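Local coordinates for protein 3-dehydroshikimate dehydratase (Pseudomonas putida, PDB 5HMQ) that dehydrates 3-dehydroshikimate to protocatechuate, using a divalent metal cation and preferring cobalt, in the breakdown of quinate and shikimate, at residues 540-548 with 587-595; 314-325 with 335-345. All blocks are in the same frame, centred on the assembly; numbering follows the deposited sequence.

Contact 1 (540-548 with 587-595)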
# COMPACT_ATOMS: atom_id res chain seq x y z
N LEU C 540 6.14 0.90 -42.14
CA LEU C 540 6.22 -0.06 -43.23
C LEU C 540 6.83 -1.38 -42.78
O LEU C 540 6.50 -2.43 -43.35
CB LEU C 540 7.04 0.55 -44.37
CG LEU C 540 6.25 1.63 -45.12
CD1 LEU C 540 7.18 2.43 -45.98
CD2 LEU C 540 5.12 1.03 -45.94
N ALA C 541 7.69 -1.36 -41.76
CA ALA C 541 8.27 -2.58 -41.22
C ALA C 541 7.30 -3.35 -40.32
O ALA C 541 7.62 -4.47 -39.91
CB ALA C 541 9.55 -2.26 -40.44
N GLY C 542 6.14 -2.77 -40.01
CA GLY C 542 5.14 -3.44 -39.21
C GLY C 542 5.03 -2.99 -37.77
O GLY C 542 4.34 -3.66 -36.99
N VAL C 543 5.69 -1.90 -37.38
CA VAL C 543 5.53 -1.38 -36.01
C VAL C 543 4.11 -0.86 -35.83
O VAL C 543 3.65 -0.03 -36.64
CB VAL C 543 6.56 -0.29 -35.74
CG1 VAL C 543 6.29 0.36 -34.39
CG2 VAL C 543 7.97 -0.85 -35.79
N PRO C 544 3.37 -1.31 -34.80
CA PRO C 544 1.97 -0.87 -34.62
C PRO C 544 1.85 0.51 -33.98
O PRO C 544 1.41 0.68 -32.83
CB PRO C 544 1.40 -1.99 -33.74
CG PRO C 544 2.55 -2.43 -32.92
CD PRO C 544 3.77 -2.31 -33.80
N LEU C 545 2.25 1.53 -34.74
CA LEU C 545 2.11 2.90 -34.28
C LEU C 545 0.64 3.31 -34.26
O LEU C 545 -0.18 2.80 -35.03
CB LEU C 545 2.92 3.83 -35.18
CG LEU C 545 4.40 3.48 -35.32
CD1 LEU C 545 4.96 4.13 -36.57
CD2 LEU C 545 5.19 3.90 -34.09
N LEU C 546 0.32 4.25 -33.38
CA LEU C 546 -1.07 4.62 -33.15
C LEU C 546 -1.64 5.46 -34.29
O LEU C 546 -0.92 6.23 -34.94
CB LEU C 546 -1.21 5.41 -31.85
CG LEU C 546 -0.65 4.74 -30.59
CD1 LEU C 546 -0.81 5.67 -29.40
CD2 LEU C 546 -1.35 3.42 -30.35
N GLU C 547 -2.94 5.31 -34.52
CA GLU C 547 -3.68 6.16 -35.44
C GLU C 547 -4.27 7.34 -34.67
O GLU C 547 -4.98 7.15 -33.68
CB GLU C 547 -4.81 5.39 -36.12
CG GLU C 547 -5.72 6.26 -36.98
CD GLU C 547 -6.76 5.45 -37.73
OE1 GLU C 547 -6.46 4.30 -38.12
OE2 GLU C 547 -7.89 5.96 -37.92
N ILE C 548 -3.97 8.54 -35.13
CA ILE C 548 -4.38 9.77 -34.46
C ILE C 548 -5.59 10.33 -35.20
O ILE C 548 -5.53 10.46 -36.43
CB ILE C 548 -3.23 10.80 -34.42
CG1 ILE C 548 -1.99 10.19 -33.78
CG2 ILE C 548 -3.66 12.04 -33.66
CD1 ILE C 548 -2.23 9.62 -32.40
N PHE C 587 8.21 16.50 -31.88
CA PHE C 587 7.51 15.59 -32.77
C PHE C 587 7.73 14.18 -32.25
O PHE C 587 8.87 13.72 -32.15
CB PHE C 587 8.03 15.71 -34.21
CG PHE C 587 8.07 17.12 -34.73
CD1 PHE C 587 6.93 17.73 -35.21
CD2 PHE C 587 9.26 17.83 -34.73
CE1 PHE C 587 6.96 19.02 -35.70
CE2 PHE C 587 9.30 19.13 -35.21
CZ PHE C 587 8.15 19.72 -35.69
N HIS C 588 6.64 13.51 -31.89
CA HIS C 588 6.76 12.19 -31.29
C HIS C 588 5.57 11.32 -31.67
O HIS C 588 4.49 11.83 -31.96
CB HIS C 588 6.90 12.29 -29.76
CG HIS C 588 5.75 12.97 -29.08
ND1 HIS C 588 5.24 12.55 -27.87
CD2 HIS C 588 5.02 14.06 -29.43
CE1 HIS C 588 4.25 13.33 -27.50
NE2 HIS C 588 4.09 14.26 -28.43
N VAL C 589 5.81 10.01 -31.69
CA VAL C 589 4.79 9.01 -31.96
C VAL C 589 4.91 7.89 -30.94
O VAL C 589 5.96 7.70 -30.32
CB VAL C 589 4.90 8.43 -33.39
CG1 VAL C 589 4.64 9.51 -34.43
CG2 VAL C 589 6.26 7.78 -33.61
N TYR C 590 3.82 7.15 -30.77
CA TYR C 590 3.78 6.04 -29.83
C TYR C 590 3.39 4.75 -30.54
O TYR C 590 2.62 4.77 -31.51
CB TYR C 590 2.78 6.31 -28.69
CG TYR C 590 3.12 7.52 -27.84
CD1 TYR C 590 4.08 7.44 -26.85
CD2 TYR C 590 2.45 8.72 -28.02
CE1 TYR C 590 4.39 8.53 -26.06
CE2 TYR C 590 2.75 9.82 -27.23
CZ TYR C 590 3.73 9.72 -26.26
OH TYR C 590 4.04 10.80 -25.47
N THR C 591 3.92 3.64 -30.05
CA THR C 591 3.46 2.33 -30.46
C THR C 591 2.36 1.84 -29.52
O THR C 591 2.15 2.39 -28.44
CB THR C 591 4.61 1.32 -30.47
OG1 THR C 591 4.91 0.92 -29.13
CG2 THR C 591 5.85 1.93 -31.10
N GLU C 592 1.66 0.80 -29.95
CA GLU C 592 0.77 0.10 -29.04
C GLU C 592 1.60 -0.59 -27.96
O GLU C 592 2.79 -0.83 -28.15
CB GLU C 592 -0.08 -0.92 -29.79
CG GLU C 592 -1.07 -0.31 -30.77
CD GLU C 592 -1.85 -1.36 -31.53
OE1 GLU C 592 -1.33 -2.48 -31.71
OE2 GLU C 592 -2.99 -1.07 -31.96
N PRO C 593 0.99 -0.92 -26.82
CA PRO C 593 1.73 -1.64 -25.78
C PRO C 593 2.16 -3.01 -26.28
O PRO C 593 1.42 -3.71 -26.97
CB PRO C 593 0.72 -1.75 -24.64
CG PRO C 593 -0.24 -0.64 -24.87
CD PRO C 593 -0.35 -0.50 -26.35
N PHE C 594 3.39 -3.39 -25.93
CA PHE C 594 3.88 -4.74 -26.21
C PHE C 594 3.24 -5.70 -25.22
O PHE C 594 3.62 -5.75 -24.05
CB PHE C 594 5.40 -4.79 -26.12
CG PHE C 594 5.96 -6.19 -26.22
CD1 PHE C 594 6.11 -6.81 -27.45
CD2 PHE C 594 6.34 -6.88 -25.07
CE1 PHE C 594 6.62 -8.09 -27.53
CE2 PHE C 594 6.85 -8.16 -25.16
CZ PHE C 594 6.99 -8.77 -26.39
N GLU C 595 2.27 -6.48 -25.71
CA GLU C 595 1.57 -7.49 -24.91
C GLU C 595 1.09 -6.92 -23.58
O GLU C 595 1.35 -7.47 -22.50
CB GLU C 595 2.44 -8.73 -24.72
CG GLU C 595 2.80 -9.40 -26.03
CD GLU C 595 3.47 -10.74 -25.85
OE1 GLU C 595 3.48 -11.26 -24.71
OE2 GLU C 595 4.00 -11.27 -26.85

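Contact 2 (314-325 with 335-345)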
# COMPACT_ATOMS: atom_id res chain seq x y z
N GLY C 314 12.05 -9.39 -29.77
CA GLY C 314 13.10 -9.12 -30.73
C GLY C 314 12.57 -8.69 -32.08
O GLY C 314 13.14 -7.82 -32.73
N ASN C 315 11.44 -9.27 -32.51
CA ASN C 315 10.83 -8.86 -33.76
C ASN C 315 10.40 -7.40 -33.71
O ASN C 315 10.63 -6.64 -34.65
CB ASN C 315 9.63 -9.76 -34.09
CG ASN C 315 10.03 -11.17 -34.47
OD1 ASN C 315 11.18 -11.43 -34.79
ND2 ASN C 315 9.06 -12.08 -34.47
N TRP C 316 9.75 -7.00 -32.61
CA TRP C 316 9.40 -5.61 -32.40
C TRP C 316 10.62 -4.72 -32.56
O TRP C 316 10.56 -3.66 -33.18
CB TRP C 316 8.77 -5.43 -31.02
CG TRP C 316 7.30 -5.65 -30.99
CD1 TRP C 316 6.63 -6.79 -31.32
CD2 TRP C 316 6.30 -4.71 -30.57
NE1 TRP C 316 5.28 -6.61 -31.16
CE2 TRP C 316 5.05 -5.34 -30.69
CE3 TRP C 316 6.35 -3.39 -30.10
CZ2 TRP C 316 3.86 -4.71 -30.36
CZ3 TRP C 316 5.16 -2.76 -29.78
CH2 TRP C 316 3.93 -3.42 -29.91
N LEU C 317 11.75 -5.15 -32.00
CA LEU C 317 12.94 -4.32 -32.05
C LEU C 317 13.59 -4.28 -33.44
O LEU C 317 14.08 -3.23 -33.86
CB LEU C 317 13.93 -4.77 -30.97
CG LEU C 317 13.41 -4.63 -29.53
CD1 LEU C 317 14.26 -5.44 -28.53
CD2 LEU C 317 13.30 -3.18 -29.07
N LYS C 318 13.65 -5.37 -34.19
CA LYS C 318 14.09 -5.17 -35.59
C LYS C 318 13.10 -4.32 -36.42
O LYS C 318 13.54 -3.48 -37.21
CB LYS C 318 14.55 -6.49 -36.20
CG LYS C 318 13.83 -7.69 -35.70
CD LYS C 318 14.52 -9.05 -35.91
CE LYS C 318 13.81 -10.24 -35.38
NZ LYS C 318 12.93 -10.81 -36.34
N ARG C 319 11.78 -4.50 -36.24
CA ARG C 319 10.89 -3.59 -36.96
C ARG C 319 11.13 -2.13 -36.55
O ARG C 319 10.96 -1.22 -37.37
CB ARG C 319 9.45 -3.97 -36.78
CG ARG C 319 9.18 -5.39 -37.19
CD ARG C 319 7.74 -5.79 -36.97
NE ARG C 319 7.43 -7.07 -37.58
CZ ARG C 319 7.22 -8.19 -36.90
NH1 ARG C 319 7.28 -8.18 -35.57
NH2 ARG C 319 6.93 -9.32 -37.53
N LEU C 320 11.53 -1.89 -35.30
CA LEU C 320 11.90 -0.55 -34.85
C LEU C 320 13.32 -0.15 -35.26
O LEU C 320 13.78 0.93 -34.87
CB LEU C 320 11.75 -0.43 -33.33
CG LEU C 320 10.31 -0.22 -32.85
CD1 LEU C 320 10.18 -0.58 -31.37
CD2 LEU C 320 9.88 1.24 -33.10
N GLY C 321 14.01 -0.98 -36.03
CA GLY C 321 15.29 -0.62 -36.60
C GLY C 321 16.51 -1.22 -35.93
O GLY C 321 17.63 -0.87 -36.31
N PHE C 322 16.33 -2.09 -34.94
CA PHE C 322 17.46 -2.67 -34.23
C PHE C 322 18.05 -3.83 -35.02
O PHE C 322 17.32 -4.58 -35.68
CB PHE C 322 17.05 -3.14 -32.84
CG PHE C 322 16.79 -2.01 -31.87
CD1 PHE C 322 15.56 -1.39 -31.82
CD2 PHE C 322 17.79 -1.58 -31.01
CE1 PHE C 322 15.32 -0.36 -30.93
CE2 PHE C 322 17.56 -0.55 -30.13
CZ PHE C 322 16.33 0.07 -30.09
N ALA C 323 19.37 -3.96 -34.97
CA ALA C 323 20.08 -5.06 -35.60
C ALA C 323 20.40 -6.13 -34.57
O ALA C 323 20.67 -5.83 -33.41
CB ALA C 323 21.37 -4.57 -36.26
N GLU C 324 20.35 -7.39 -35.01
CA GLU C 324 20.78 -8.51 -34.17
C GLU C 324 22.30 -8.46 -34.06
O GLU C 324 23.01 -8.94 -34.93
CB GLU C 324 20.32 -9.83 -34.76
CG GLU C 324 18.82 -9.96 -34.92
CD GLU C 324 18.39 -11.36 -35.30
OE1 GLU C 324 18.29 -12.22 -34.40
OE2 GLU C 324 18.17 -11.61 -36.51
N ALA C 325 22.80 -7.89 -32.96
CA ALA C 325 24.23 -7.70 -32.84
C ALA C 325 24.97 -8.98 -32.46
O ALA C 325 26.20 -9.00 -32.52
CB ALA C 325 24.53 -6.61 -31.80
N LEU C 335 21.60 -9.92 -28.02
CA LEU C 335 21.94 -8.50 -27.98
C LEU C 335 21.43 -7.83 -29.25
O LEU C 335 21.70 -8.32 -30.36
CB LEU C 335 23.45 -8.31 -27.84
CG LEU C 335 23.96 -6.87 -27.91
CD1 LEU C 335 23.39 -6.05 -26.76
CD2 LEU C 335 25.47 -6.83 -27.90
N LEU C 336 20.71 -6.73 -29.09
CA LEU C 336 20.25 -5.93 -30.21
C LEU C 336 20.76 -4.50 -30.04
O LEU C 336 20.89 -4.00 -28.92
CB LEU C 336 18.72 -5.93 -30.37
CG LEU C 336 18.07 -7.20 -30.92
CD1 LEU C 336 17.90 -8.27 -29.85
CD2 LEU C 336 16.77 -6.90 -31.66
N ARG C 337 21.04 -3.86 -31.17
CA ARG C 337 21.79 -2.61 -31.15
C ARG C 337 21.24 -1.66 -32.20
O ARG C 337 20.85 -2.09 -33.30
CB ARG C 337 23.27 -2.91 -31.39
CG ARG C 337 24.25 -1.84 -30.96
CD ARG C 337 25.66 -2.41 -31.08
NE ARG C 337 26.48 -2.10 -29.91
CZ ARG C 337 27.58 -2.76 -29.58
NH1 ARG C 337 28.01 -3.77 -30.33
NH2 ARG C 337 28.27 -2.41 -28.50
N GLN C 338 21.21 -0.37 -31.87
CA GLN C 338 20.87 0.67 -32.84
C GLN C 338 21.38 1.99 -32.30
O GLN C 338 20.95 2.43 -31.23
CB GLN C 338 19.36 0.74 -33.08
CG GLN C 338 18.96 1.86 -34.04
CD GLN C 338 17.48 1.85 -34.37
OE1 GLN C 338 17.01 2.64 -35.19
NE2 GLN C 338 16.73 0.97 -33.72
N GLY C 339 22.27 2.63 -33.05
CA GLY C 339 22.87 3.87 -32.58
C GLY C 339 23.63 3.65 -31.28
O GLY C 339 24.54 2.82 -31.21
N ASP C 340 23.25 4.38 -30.24
CA ASP C 340 23.86 4.23 -28.93
C ASP C 340 22.94 3.45 -27.99
O ASP C 340 23.18 3.42 -26.77
CB ASP C 340 24.18 5.62 -28.37
CG ASP C 340 24.94 5.59 -27.06
OD1 ASP C 340 26.17 5.36 -27.10
OD2 ASP C 340 24.32 5.79 -25.99
N ILE C 341 21.94 2.77 -28.53
CA ILE C 341 21.00 1.97 -27.75
C ILE C 341 21.43 0.51 -27.81
O ILE C 341 21.57 -0.06 -28.90
CB ILE C 341 19.56 2.14 -28.27
CG1 ILE C 341 19.24 3.61 -28.51
CG2 ILE C 341 18.57 1.53 -27.29
CD1 ILE C 341 18.14 3.85 -29.52
N ASN C 342 21.64 -0.09 -26.64
CA ASN C 342 21.92 -1.52 -26.52
C ASN C 342 20.81 -2.17 -25.70
O ASN C 342 20.47 -1.68 -24.62
CB ASN C 342 23.28 -1.75 -25.86
CG ASN C 342 24.42 -1.15 -26.66
OD1 ASN C 342 24.75 -1.63 -27.75
ND2 ASN C 342 25.03 -0.10 -26.13
N ILE C 343 20.24 -3.25 -26.22
CA ILE C 343 19.15 -3.96 -25.56
C ILE C 343 19.51 -5.43 -25.48
O ILE C 343 19.84 -6.05 -26.49
CB ILE C 343 17.81 -3.76 -26.29
CG1 ILE C 343 17.37 -2.30 -26.19
CG2 ILE C 343 16.75 -4.67 -25.70
CD1 ILE C 343 16.11 -1.99 -26.96
N VAL C 344 19.45 -5.99 -24.27
CA VAL C 344 19.82 -7.37 -24.01
C VAL C 344 18.54 -8.15 -23.72
O VAL C 344 17.80 -7.82 -22.79
CB VAL C 344 20.80 -7.47 -22.83
CG1 VAL C 344 21.16 -8.93 -22.55
CG2 VAL C 344 22.05 -6.62 -23.09
N LEU C 345 18.28 -9.19 -24.51
CA LEU C 345 17.13 -10.07 -24.31
C LEU C 345 17.61 -11.32 -23.58
O LEU C 345 18.31 -12.16 -24.17
CB LEU C 345 16.47 -10.42 -25.64
CG LEU C 345 15.96 -9.26 -26.50
CD1 LEU C 345 15.21 -9.79 -27.71
CD2 LEU C 345 15.07 -8.33 -25.68

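Contact 1 (540-548 with 587-595)
Leu545 and Leu546 both hold CG anti to the carbonyl carbon (chi1 -55° and -54°), which brings CD2 of Leu545 and both methyls of Leu546 to segment 587-595. The contact is a single beta bridge, Leu545 with Thr591, in the second vicinal-oxygen-chelate (VOC) module. It lies between the turn after helix 531-541 and residues 590-592. Two backbone bonds make the bridge. Leu546 N donates to Tyr590 O at 3.0 Å, and Glu592 N donates to Pro544 O at 2.9 Å. Pro544 is the centre of an inverse gamma turn, closed by Leu545 N on Val543 O. On one flank, Thr591 CG2 lies against two methyls on one side, Leu545 CD2 at 3.6 Å and Val543 CG1 at 3.7 Å. On the other, Leu546 spreads its two methyls. CD1 meets Tyr590 CB, and CD2 meets Glu592 CG. Helix 617-625 also packs against Leu546. The Tyr590 ring leads away from the turn, toward the magnesium site and its ligand Glu601. Thr591 OG1 donates to Glu592 O and also bonds with Phe600 N of the adjacent strand. The carboxylate of Glu592 lies beside the proline ring, with Glu592 OE1 3.4 Å from Pro544 CB.

Contact 2 (314-325 with 335-345)
Gln338 packs against Phe322 and reaches the C-terminal end of helix 307-319 with its amide. Its chain is extended, with CG anti to the backbone N (chi1 178°). Gln338 CB sits over a face of the Phe322 ring, 3.9 Å from the ring centroid, in a CH-pi contact. Gln338 CG passes Gly321 O at 3.8 Å, and CD comes closer to the same oxygen. At the tip, Gln338 NE2 lies over the ring face, offset toward the rim, and donates to Leu320 O at 3.2 Å in a nearly straight bond (163°), from above the carbonyl plane. The amide stands nearly upright on the ring, their planes 84° apart. OE1 accepts from Leu440 N. Gly321 ends the helix in a Schellman motif, leading into a beta hairpin of the first VOC module. Ala323 and Arg337 form an antiparallel hydrogen-bonded pair. On the helix face turned to the sheet, Leu336 CD2 meets Leu317 CB at 3.6 Å. Leu317 and Ile343 approach tip to tip, and Ile343 CD1 also touches Phe322 CZ. The contact combines backbone pairing of the hairpin with an apolar helix-sheet core. Both ends of the buried Gln338 amide have backbone partners, which should fix its rotation.

From the N terminus, the chain runs through the TIM-barrel domain and first reaches contact 2. This closes the short connection 326-334, which holds the turn of the hairpin 323-328/333-338, and brings helix 307-319 onto strands 333-338 and 341-346. Contact 1 comes later, in the second VOC module. It closes a longer loop that includes helices 550-559 and 564-572. The two loops are in series and neither crosses the other. Their centres are about 16 Å apart, yet their residues touch. Trp316 CH2 packs on Pro544 CG at 3.5 Å, and Arg319 O lies against Val543 CG2. Helix 307-319 of the first module thus rests on residues 543-544 and 591-592 of the second.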